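Local structure of Methylcobalamin\: coenzyme M methyltransferase (Methanosarcina mazei, 4AY7) at residues A[245-248]-A[249-253]; A[217-220]-A[221-225]; A[266-269]-A[270-274]; A[17-20]-A[21-25]. The protein catalyses the transfer of a methyl group from a methylated corrinoid to coenzyme M, a zinc-dependent step in methanogenesis. One frame throughout, in Å; residues are numbered along the deposited sequence.

Interaction 1: A[245-248]-A[249-253]; sequences LHIC and GNVNP. With ZN (zinc ion), chain C.
The CG2 methyl of I247 presses on the CG1 methyl of V251 at 3.4 Å, closer than two carbons usually come, where the chain turns as it leaves the barrel strand. The two branched side chains meet at a slant, methyl against methyl. In I247 the first torsion (chi1 -66°) sets CG2 anti to the backbone N, and this branch makes the touch. V251 CG1 also lies 3.4 Å from the carbonyl O of I247, so one methyl fills the inside of the turn. Beta-branched residues suit both places because their methyls sit close to the backbone. M258 of helix 252-259 packs on both side chains, and F224 on I247.

The rest of the turn is looser and more polar. A water donates to I247 O and to G249 O, 2.8 Å from each, and joins two carbonyl oxygens that, both being acceptors, need a donor between them. G249 has a positive phi (99°) at which a CB would jam against the carbonyl O of C248, hence the glycine. N250, exposed at the centre of an inverse gamma turn, turns its side chain away from 245-248, and its ND2 donates to D217 OD1.

At the start of the turn, H246 NE2 binds zinc at 2.2 Å and C248 SG at 2.4 Å, with C325 as the third protein ligand. H246 ND1 is bonded to S267 OG, a second-shell contact that helps fix the rotation of the imidazole. One nitrogen and two sulfurs make a ligand set consistent with a zinc that receives the thiol of coenzyme M.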
loop_
_atom_site.group_PDB
_atom_site.type_symbol
_atom_site.label_atom_id
_atom_site.label_comp_id
_atom_site.label_asym_id
_atom_site.label_seq_id
_atom_site.Cartn_x
_atom_site.Cartn_y
_atom_site.Cartn_z
ATOM N N LEU A 245 3.940 -5.564 2.111
ATOM C CA LEU A 245 2.635 -6.158 1.925
ATOM C C LEU A 245 1.699 -5.628 3.013
ATOM O O LEU A 245 1.955 -5.801 4.204
ATOM C CB LEU A 245 2.726 -7.669 2.027
ATOM C CG LEU A 245 1.440 -8.415 2.119
ATOM C CD1 LEU A 245 0.755 -8.245 0.747
ATOM C CD2 LEU A 245 1.702 -9.888 2.327
ATOM N N HIS A 246 0.602 -5.036 2.570
ATOM C CA HIS A 246 -0.421 -4.556 3.473
ATOM C C HIS A 246 -1.693 -5.339 3.287
ATOM O O HIS A 246 -2.251 -5.316 2.153
ATOM C CB HIS A 246 -0.633 -3.089 3.252
ATOM C CG HIS A 246 -1.805 -2.562 4.039
ATOM N ND1 HIS A 246 -1.693 -2.140 5.282
ATOM C CD2 HIS A 246 -3.158 -2.482 3.729
ATOM C CE1 HIS A 246 -2.897 -1.850 5.799
ATOM N NE2 HIS A 246 -3.785 -1.988 4.842
ATOM N N ILE A 247 -2.199 -6.004 4.316
ATOM C CA ILE A 247 -3.464 -6.754 4.174
ATOM C C ILE A 247 -4.323 -6.272 5.308
ATOM O O ILE A 247 -3.920 -6.343 6.480
ATOM C CB ILE A 247 -3.328 -8.293 4.208
ATOM C CG1 ILE A 247 -2.549 -8.812 2.986
ATOM C CG2 ILE A 247 -4.699 -9.017 4.232
ATOM C CD1 ILE A 247 -2.356 -10.354 2.988
ATOM N N CYS A 248 -5.449 -5.659 4.940
ATOM C CA CYS A 248 -6.303 -4.983 5.906
ATOM C C CYS A 248 -6.969 -6.084 6.718
ATOM O O CYS A 248 -7.147 -7.200 6.237
ATOM C CB CYS A 248 -7.491 -4.254 5.209
ATOM S SG CYS A 248 -7.101 -3.325 3.726
ATOM N N GLY A 249 -7.471 -5.725 7.875
ATOM C CA GLY A 249 -8.393 -6.615 8.569
ATOM C C GLY A 249 -7.707 -7.438 9.658
ATOM O O GLY A 249 -6.555 -7.195 9.994
ATOM N N ASN A 250 -8.465 -8.401 10.194
ATOM C CA ASN A 250 -8.010 -9.326 11.268
ATOM C C ASN A 250 -7.108 -10.408 10.620
ATOM O O ASN A 250 -7.554 -11.515 10.376
ATOM C CB ASN A 250 -9.269 -9.967 11.906
ATOM C CG ASN A 250 -10.383 -8.938 12.166
ATOM O OD1 ASN A 250 -10.309 -8.186 13.130
ATOM N ND2 ASN A 250 -11.385 -8.866 11.281
ATOM N N VAL A 251 -5.873 -10.038 10.296
ATOM C CA VAL A 251 -4.924 -10.920 9.644
ATOM C C VAL A 251 -4.169 -11.847 10.607
ATOM O O VAL A 251 -3.334 -12.557 10.130
ATOM C CB VAL A 251 -3.860 -10.154 8.804
ATOM C CG1 VAL A 251 -4.494 -9.445 7.643
ATOM C CG2 VAL A 251 -3.062 -9.138 9.625
ATOM N N ASN A 252 -4.423 -11.873 11.931
ATOM C CA ASN A 252 -3.635 -12.790 12.771
ATOM C C ASN A 252 -3.593 -14.257 12.295
ATOM O O ASN A 252 -2.547 -14.918 12.434
ATOM C CB ASN A 252 -4.044 -12.749 14.226
ATOM C CG ASN A 252 -3.501 -11.518 14.933
ATOM O OD1 ASN A 252 -2.453 -11.019 14.580
ATOM N ND2 ASN A 252 -4.282 -10.959 15.809
ATOM N N PRO A 253 -4.702 -14.762 11.703
ATOM C CA PRO A 253 -4.682 -16.206 11.323
ATOM C C PRO A 253 -3.789 -16.526 10.128
ATOM O O PRO A 253 -3.459 -17.685 9.917
ATOM C CB PRO A 253 -6.134 -16.530 11.047
ATOM C CG PRO A 253 -6.932 -15.419 11.710
ATOM C CD PRO A 253 -6.071 -14.203 11.752
HETATM ZN ZN ZN C . -5.971 -1.887 5.293
HETATM O O HOH W 1 -4.315 -5.664 9.160
#

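Interaction 2: A[217-220]-A[221-225]; sequences DLMS and PDSFR
S220 grips the opening turn of helix 221-238 with both its hydroxyl and its carbonyl. S220 OG accepts from S223 N at 2.9 Å, and S220 O accepts from F224 N, also at 2.9 Å and in the carbonyl plane. Serine suits the place because its short side chain can fold back: at chi1 73° OG stands between the backbone N and the carbonyl carbon, facing an N-H of the first turn, which lacks a preceding helical carbonyl to bond in the i to i-4 pattern. S223 N makes a weak second bond to S220 O. P221 follows well, having no N-H to satisfy in the first turn.

Next outward, M219, bent at chi2 and chi3, brings its CE methyl to 3.7 Å from S223 CB, while the M219 side chain also touches F170 and S174 of helix 167-176. On the helix itself, R225 NH2 forms a salt bridge with D222 OD1 at 3.2 Å, reaching the anti side of that oxygen, and one guanidinium face lies over P221 O. R225 NH1 has a second acid, D257 of helix 252-259. F224 is buried against I254 of that helix. The whole is a serine N-cap, starting a helix that covers the outside of the TIM barrel.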
loop_
_atom_site.group_PDB
_atom_site.type_symbol
_atom_site.label_atom_id
_atom_site.label_comp_id
_atom_site.label_asym_id
_atom_site.label_seq_id
_atom_site.Cartn_x
_atom_site.Cartn_y
_atom_site.Cartn_z
ATOM N N ASP A 217 -10.921 -11.795 6.397
ATOM C CA ASP A 217 -12.277 -11.303 6.392
ATOM C C ASP A 217 -13.001 -11.690 5.098
ATOM O O ASP A 217 -14.225 -11.738 5.114
ATOM C CB ASP A 217 -12.332 -9.790 6.535
ATOM C CG ASP A 217 -11.825 -9.306 7.884
ATOM O OD1 ASP A 217 -12.148 -9.963 8.884
ATOM O OD2 ASP A 217 -11.111 -8.272 7.955
ATOM N N LEU A 218 -12.260 -11.943 4.003
ATOM C CA LEU A 218 -12.835 -12.226 2.654
ATOM C C LEU A 218 -12.461 -13.640 2.160
ATOM O O LEU A 218 -13.307 -14.291 1.570
ATOM C CB LEU A 218 -12.368 -11.180 1.637
ATOM C CG LEU A 218 -12.897 -9.751 1.921
ATOM C CD1 LEU A 218 -12.167 -8.576 1.251
ATOM C CD2 LEU A 218 -14.373 -9.735 1.606
ATOM N N MET A 219 -11.208 -14.081 2.349
ATOM C CA MET A 219 -10.764 -15.440 1.926
ATOM C C MET A 219 -10.265 -16.228 3.147
ATOM O O MET A 219 -9.525 -15.680 3.950
ATOM C CB MET A 219 -9.616 -15.332 0.898
ATOM C CG MET A 219 -9.992 -14.695 -0.419
ATOM S SD MET A 219 -11.028 -15.733 -1.493
ATOM C CE MET A 219 -9.964 -17.193 -1.685
ATOM N N SER A 220 -10.645 -17.497 3.257
ATOM C CA SER A 220 -10.192 -18.360 4.293
ATOM C C SER A 220 -8.663 -18.420 4.361
ATOM O O SER A 220 -8.005 -18.481 3.305
ATOM C CB SER A 220 -10.697 -19.791 4.078
ATOM O OG SER A 220 -10.019 -20.448 3.007
ATOM N N PRO A 221 -8.116 -18.522 5.578
ATOM C CA PRO A 221 -6.697 -18.742 5.792
ATOM C C PRO A 221 -6.178 -19.976 5.074
ATOM O O PRO A 221 -5.081 -19.966 4.501
ATOM C CB PRO A 221 -6.580 -18.895 7.325
ATOM C CG PRO A 221 -7.781 -18.080 7.842
ATOM C CD PRO A 221 -8.855 -18.276 6.830
ATOM N N ASP A 222 -6.960 -21.045 5.102
ATOM C CA ASP A 222 -6.622 -22.217 4.326
ATOM C C ASP A 222 -6.454 -21.882 2.830
ATOM O O ASP A 222 -5.516 -22.446 2.195
ATOM C CB ASP A 222 -7.709 -23.290 4.437
ATOM C CG ASP A 222 -7.558 -24.126 5.689
ATOM O OD1 ASP A 222 -6.576 -23.949 6.440
ATOM O OD2 ASP A 222 -8.397 -25.030 5.882
ATOM N N SER A 223 -7.315 -21.003 2.280
ATOM C CA SER A 223 -7.180 -20.568 0.900
ATOM C C SER A 223 -5.996 -19.682 0.653
ATOM O O SER A 223 -5.370 -19.735 -0.454
ATOM C CB SER A 223 -8.424 -19.840 0.428
ATOM O OG SER A 223 -9.386 -20.843 0.180
ATOM N N PHE A 224 -5.654 -18.862 1.675
ATOM C CA PHE A 224 -4.453 -18.076 1.575
ATOM C C PHE A 224 -3.242 -19.009 1.379
ATOM O O PHE A 224 -2.360 -18.742 0.545
ATOM C CB PHE A 224 -4.275 -17.220 2.840
ATOM C CG PHE A 224 -3.095 -16.325 2.779
ATOM C CD1 PHE A 224 -1.837 -16.791 3.182
ATOM C CD2 PHE A 224 -3.224 -14.981 2.314
ATOM C CE1 PHE A 224 -0.755 -15.954 3.079
ATOM C CE2 PHE A 224 -2.131 -14.161 2.192
ATOM C CZ PHE A 224 -0.893 -14.625 2.646
ATOM N N ARG A 225 -3.142 -20.027 2.233
ATOM C CA ARG A 225 -1.983 -20.943 2.180
ATOM C C ARG A 225 -1.996 -21.806 0.951
ATOM O O ARG A 225 -0.961 -22.038 0.360
ATOM C CB ARG A 225 -1.866 -21.802 3.429
ATOM C CG ARG A 225 -1.441 -20.965 4.626
ATOM C CD ARG A 225 -1.429 -21.790 5.869
ATOM N NE ARG A 225 -2.746 -22.140 6.413
ATOM C CZ ARG A 225 -3.386 -21.448 7.342
ATOM N NH1 ARG A 225 -2.902 -20.308 7.831
ATOM N NH2 ARG A 225 -4.521 -21.921 7.784
#

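Interaction 3: A[266-269]-A[270-274]; sequences LSVE and EKIGS
E269 and K271 lie side by side and point the same way, which brings the lysine NZ to the carboxylate. NZ sits 2.7 Å from E269 OE1 and 2.7 Å from E269 OE2, a salt bridge shared between both oxygens. The ammonium approaches from above the carboxylate plane, 38° out of it at OE1. A bend at the end of the lysine (chi4 78°) turns NZ inward, whereas the glutamate is extended beyond CG. E269 OE1 also accepts from G249 N, and the side chain touches the zinc ligand C325. With an alanine here, K271 NZ and G249 N would probably lose the acceptor they share, and the lysine tip would be free to turn.

V268 and I272 meet quite differently, their side chains crossing at about a right angle. I272 CD1 packs end-on against V268, tight at 3.4 Å from V268 CB. It gets there with CG1 between the backbone N and the carbonyl carbon, chi1 76°.

Residues 270-272, which carry K271 and I272, form a 3-10 turn, with a weak bond from I272 N to E269 O at 3.5 Å. A water bridges E269 O and G273 O, 2.7 Å from each. G273, with positive phi, takes a conformation in which a CB would jam against the preceding carbonyl, reason enough for a glycine. This is a loop leaving the C-terminal end of a barrel strand, the place where TIM barrels carry their active sites.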
loop_
_atom_site.group_PDB
_atom_site.type_symbol
_atom_site.label_atom_id
_atom_site.label_comp_id
_atom_site.label_asym_id
_atom_site.label_seq_id
_atom_site.Cartn_x
_atom_site.Cartn_y
_atom_site.Cartn_z
ATOM N N LEU A 266 5.881 -5.967 6.471
ATOM C CA LEU A 266 4.482 -6.145 6.590
ATOM C C LEU A 266 3.764 -4.958 7.268
ATOM O O LEU A 266 4.115 -4.488 8.320
ATOM C CB LEU A 266 4.146 -7.443 7.319
ATOM C CG LEU A 266 4.771 -8.689 6.790
ATOM C CD1 LEU A 266 4.386 -9.814 7.725
ATOM C CD2 LEU A 266 4.304 -8.986 5.368
ATOM N N SER A 267 2.751 -4.437 6.586
ATOM C CA SER A 267 1.973 -3.252 7.071
ATOM C C SER A 267 0.695 -3.811 7.583
ATOM O O SER A 267 -0.076 -4.439 6.824
ATOM C CB SER A 267 1.741 -2.269 5.966
ATOM O OG SER A 267 0.742 -1.316 6.279
ATOM N N VAL A 268 0.397 -3.491 8.841
ATOM C CA VAL A 268 -0.720 -4.061 9.547
ATOM C C VAL A 268 -1.533 -2.974 10.307
ATOM O O VAL A 268 -1.020 -1.920 10.636
ATOM C CB VAL A 268 -0.284 -5.019 10.663
ATOM C CG1 VAL A 268 0.394 -6.224 10.041
ATOM C CG2 VAL A 268 0.649 -4.292 11.663
ATOM N N GLU A 269 -2.786 -3.296 10.518
ATOM C CA GLU A 269 -3.700 -2.425 11.218
ATOM C C GLU A 269 -3.580 -2.664 12.696
ATOM O O GLU A 269 -3.186 -3.717 13.162
ATOM C CB GLU A 269 -5.136 -2.760 10.813
ATOM C CG GLU A 269 -5.558 -2.227 9.472
ATOM C CD GLU A 269 -7.085 -2.122 9.367
ATOM O OE1 GLU A 269 -7.703 -3.149 9.004
ATOM O OE2 GLU A 269 -7.642 -1.006 9.648
ATOM N N GLU A 270 -4.037 -1.672 13.424
ATOM C CA GLU A 270 -4.111 -1.673 14.871
ATOM C C GLU A 270 -4.961 -2.837 15.414
ATOM O O GLU A 270 -4.735 -3.331 16.498
ATOM C CB GLU A 270 -4.798 -0.315 15.218
ATOM C CG GLU A 270 -4.886 0.050 16.676
ATOM C CD GLU A 270 -5.993 -0.716 17.366
ATOM O OE1 GLU A 270 -7.074 -0.819 16.720
ATOM O OE2 GLU A 270 -5.745 -1.257 18.497
ATOM N N LYS A 271 -5.988 -3.209 14.639
ATOM C CA LYS A 271 -6.967 -4.263 14.955
ATOM C C LYS A 271 -6.346 -5.526 15.457
ATOM O O LYS A 271 -6.874 -6.167 16.367
ATOM C CB LYS A 271 -7.736 -4.665 13.671
ATOM C CG LYS A 271 -9.070 -4.019 13.417
ATOM C CD LYS A 271 -9.637 -4.510 12.075
ATOM C CE LYS A 271 -10.512 -3.420 11.442
ATOM N NZ LYS A 271 -9.611 -2.407 10.812
ATOM N N ILE A 272 -5.218 -5.921 14.885
ATOM C CA ILE A 272 -4.664 -7.220 15.231
ATOM C C ILE A 272 -3.925 -7.313 16.615
ATOM O O ILE A 272 -3.506 -8.367 17.030
ATOM C CB ILE A 272 -3.839 -7.744 14.049
ATOM C CG1 ILE A 272 -2.476 -7.037 13.944
ATOM C CG2 ILE A 272 -4.641 -7.545 12.734
ATOM C CD1 ILE A 272 -1.746 -7.414 12.654
ATOM N N GLY A 273 -3.783 -6.201 17.317
ATOM C CA GLY A 273 -3.141 -6.226 18.593
ATOM C C GLY A 273 -1.948 -5.337 18.538
ATOM O O GLY A 273 -1.833 -4.505 17.644
ATOM N N SER A 274 -1.077 -5.491 19.544
ATOM C CA SER A 274 0.034 -4.602 19.714
ATOM C C SER A 274 1.153 -4.861 18.726
ATOM O O SER A 274 1.300 -5.949 18.188
ATOM C CB SER A 274 0.583 -4.809 21.114
ATOM O OG SER A 274 1.195 -6.110 21.235
HETATM O O HOH W 2 -1.276 -3.714 15.117
#

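Interaction 4: A[17-20]-A[21-25]; sequences TRLL and AALKG
L19 and L23 sit one turn apart on helix 15-24, and their side chains cross obliquely. From the backbone outward, L23 CB lies 3.6 Å from the carbonyl O of L19. Its CG comes closer to that same oxygen, at 3.4 Å, so the base of the side chain leans on the carbonyl that L23 N bonds. At the tip, CD1 meets the CD1 methyl of L19 at 3.9 Å, an ordinary contact. L19 reaches it with CG anti to the backbone N (chi1 -178°); L23 has CG anti to its own carbonyl carbon instead (chi1 -68°). Beyond the helix, L23 packs on V206, V242, V244 and V320, residues of three barrel strands. Shortened to an alanine, this position would probably open a gap among the valines and leave the L19 methyl without its mate.

Backbone bonds run from A21 N to T17 O and from A22 N to R18 O at 2.8 Å, continuing through L23 N and K24 N. Alanine fits at A22, where the small CB touches V320. K24 lays CG 3.3 Å from the carbonyl O of L20 and extends from this exposed edge of the helix. R18, on another side, pairs with D29.

The helix ends in a Schellman motif: G25 N bonds A22 O weakly and E26 N reaches A21 O, with G25 as the C-prime residue, its positive phi suited to glycine. V206, V242 and V320 begin their strands, so the helix closes the N-terminal end of the TIM barrel.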
loop_
_atom_site.group_PDB
_atom_site.type_symbol
_atom_site.label_atom_id
_atom_site.label_comp_id
_atom_site.label_asym_id
_atom_site.label_seq_id
_atom_site.Cartn_x
_atom_site.Cartn_y
_atom_site.Cartn_z
ATOM N N THR A 17 17.863 6.214 2.731
ATOM C CA THR A 17 18.737 5.115 3.242
ATOM C C THR A 17 18.204 4.551 4.553
ATOM O O THR A 17 18.279 3.335 4.773
ATOM C CB THR A 17 20.225 5.432 3.364
ATOM O OG1 THR A 17 20.398 6.490 4.260
ATOM C CG2 THR A 17 20.968 5.721 2.041
ATOM N N ARG A 18 17.633 5.406 5.392
ATOM C CA ARG A 18 17.056 4.954 6.667
ATOM C C ARG A 18 15.853 4.079 6.393
ATOM O O ARG A 18 15.655 3.063 7.082
ATOM C CB ARG A 18 16.650 6.118 7.543
ATOM C CG ARG A 18 16.094 5.736 8.893
ATOM C CD ARG A 18 15.689 6.924 9.721
ATOM N NE ARG A 18 16.841 7.781 10.072
ATOM C CZ ARG A 18 17.045 9.030 9.650
ATOM N NH1 ARG A 18 16.216 9.625 8.836
ATOM N NH2 ARG A 18 18.111 9.699 10.055
ATOM N N LEU A 19 14.968 4.523 5.470
ATOM C CA LEU A 19 13.751 3.726 5.215
ATOM C C LEU A 19 14.100 2.328 4.744
ATOM O O LEU A 19 13.527 1.338 5.189
ATOM C CB LEU A 19 12.729 4.409 4.261
ATOM C CG LEU A 19 11.411 3.648 4.003
ATOM C CD1 LEU A 19 10.695 3.321 5.323
ATOM C CD2 LEU A 19 10.511 4.399 2.986
ATOM N N LEU A 20 14.987 2.252 3.778
ATOM C CA LEU A 20 15.386 0.994 3.189
ATOM C C LEU A 20 16.100 0.095 4.242
ATOM O O LEU A 20 15.833 -1.103 4.387
ATOM C CB LEU A 20 16.296 1.301 1.962
ATOM C CG LEU A 20 15.579 1.888 0.750
ATOM C CD1 LEU A 20 16.636 2.215 -0.284
ATOM C CD2 LEU A 20 14.529 0.976 0.155
ATOM N N ALA A 21 16.985 0.694 5.001
ATOM C CA ALA A 21 17.662 -0.035 6.128
ATOM C C ALA A 21 16.634 -0.577 7.120
ATOM O O ALA A 21 16.628 -1.806 7.481
ATOM C CB ALA A 21 18.694 0.860 6.810
ATOM N N ALA A 22 15.708 0.275 7.510
ATOM C CA ALA A 22 14.636 -0.165 8.418
ATOM C C ALA A 22 13.825 -1.333 7.978
ATOM O O ALA A 22 13.535 -2.240 8.759
ATOM C CB ALA A 22 13.738 1.012 8.812
ATOM N N LEU A 23 13.386 -1.275 6.700
ATOM C CA LEU A 23 12.582 -2.312 6.126
ATOM C C LEU A 23 13.388 -3.591 5.984
ATOM O O LEU A 23 12.866 -4.677 6.187
ATOM C CB LEU A 23 11.931 -1.864 4.782
ATOM C CG LEU A 23 10.864 -0.782 4.875
ATOM C CD1 LEU A 23 10.477 -0.152 3.508
ATOM C CD2 LEU A 23 9.667 -1.385 5.672
ATOM N N LYS A 24 14.646 -3.487 5.630
ATOM C CA LYS A 24 15.448 -4.683 5.519
ATOM C C LYS A 24 15.891 -5.262 6.871
ATOM O O LYS A 24 16.365 -6.405 6.926
ATOM C CB LYS A 24 16.661 -4.383 4.697
ATOM C CG LYS A 24 16.376 -4.123 3.236
ATOM C CD LYS A 24 17.732 -4.120 2.553
ATOM C CE LYS A 24 17.727 -3.404 1.221
ATOM N NZ LYS A 24 19.151 -3.169 0.830
ATOM N N GLY A 25 15.721 -4.525 7.951
ATOM C CA GLY A 25 16.161 -5.024 9.283
ATOM C C GLY A 25 17.610 -4.752 9.582
ATOM O O GLY A 25 18.205 -5.366 10.488
#

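In the fold
Interactions 1 and 3 follow neighbouring parallel strands, their centres about 7 Å apart, and together frame the zinc; two links join them, H246 ND1 to S267 OG and G249 N to E269 OE1, each 2.8 Å. The side chain of E269 is about 4 Å from the metal. Interaction 2 lies farther out, yet touches interaction 1 through N250 ND2 and D217 OD1 (2.7 Å) and through I247 CD1 and F224 CE2 (3.9 Å). The side chain of C248 is about 9 Å from that of Q103, which binds coenzyme M, absent here. Interaction 4 stands apart at the other end of the barrel, about 22 Å from interaction 1 between centres, with the side chain of A22 about 7 Å from a bound magnesium ion.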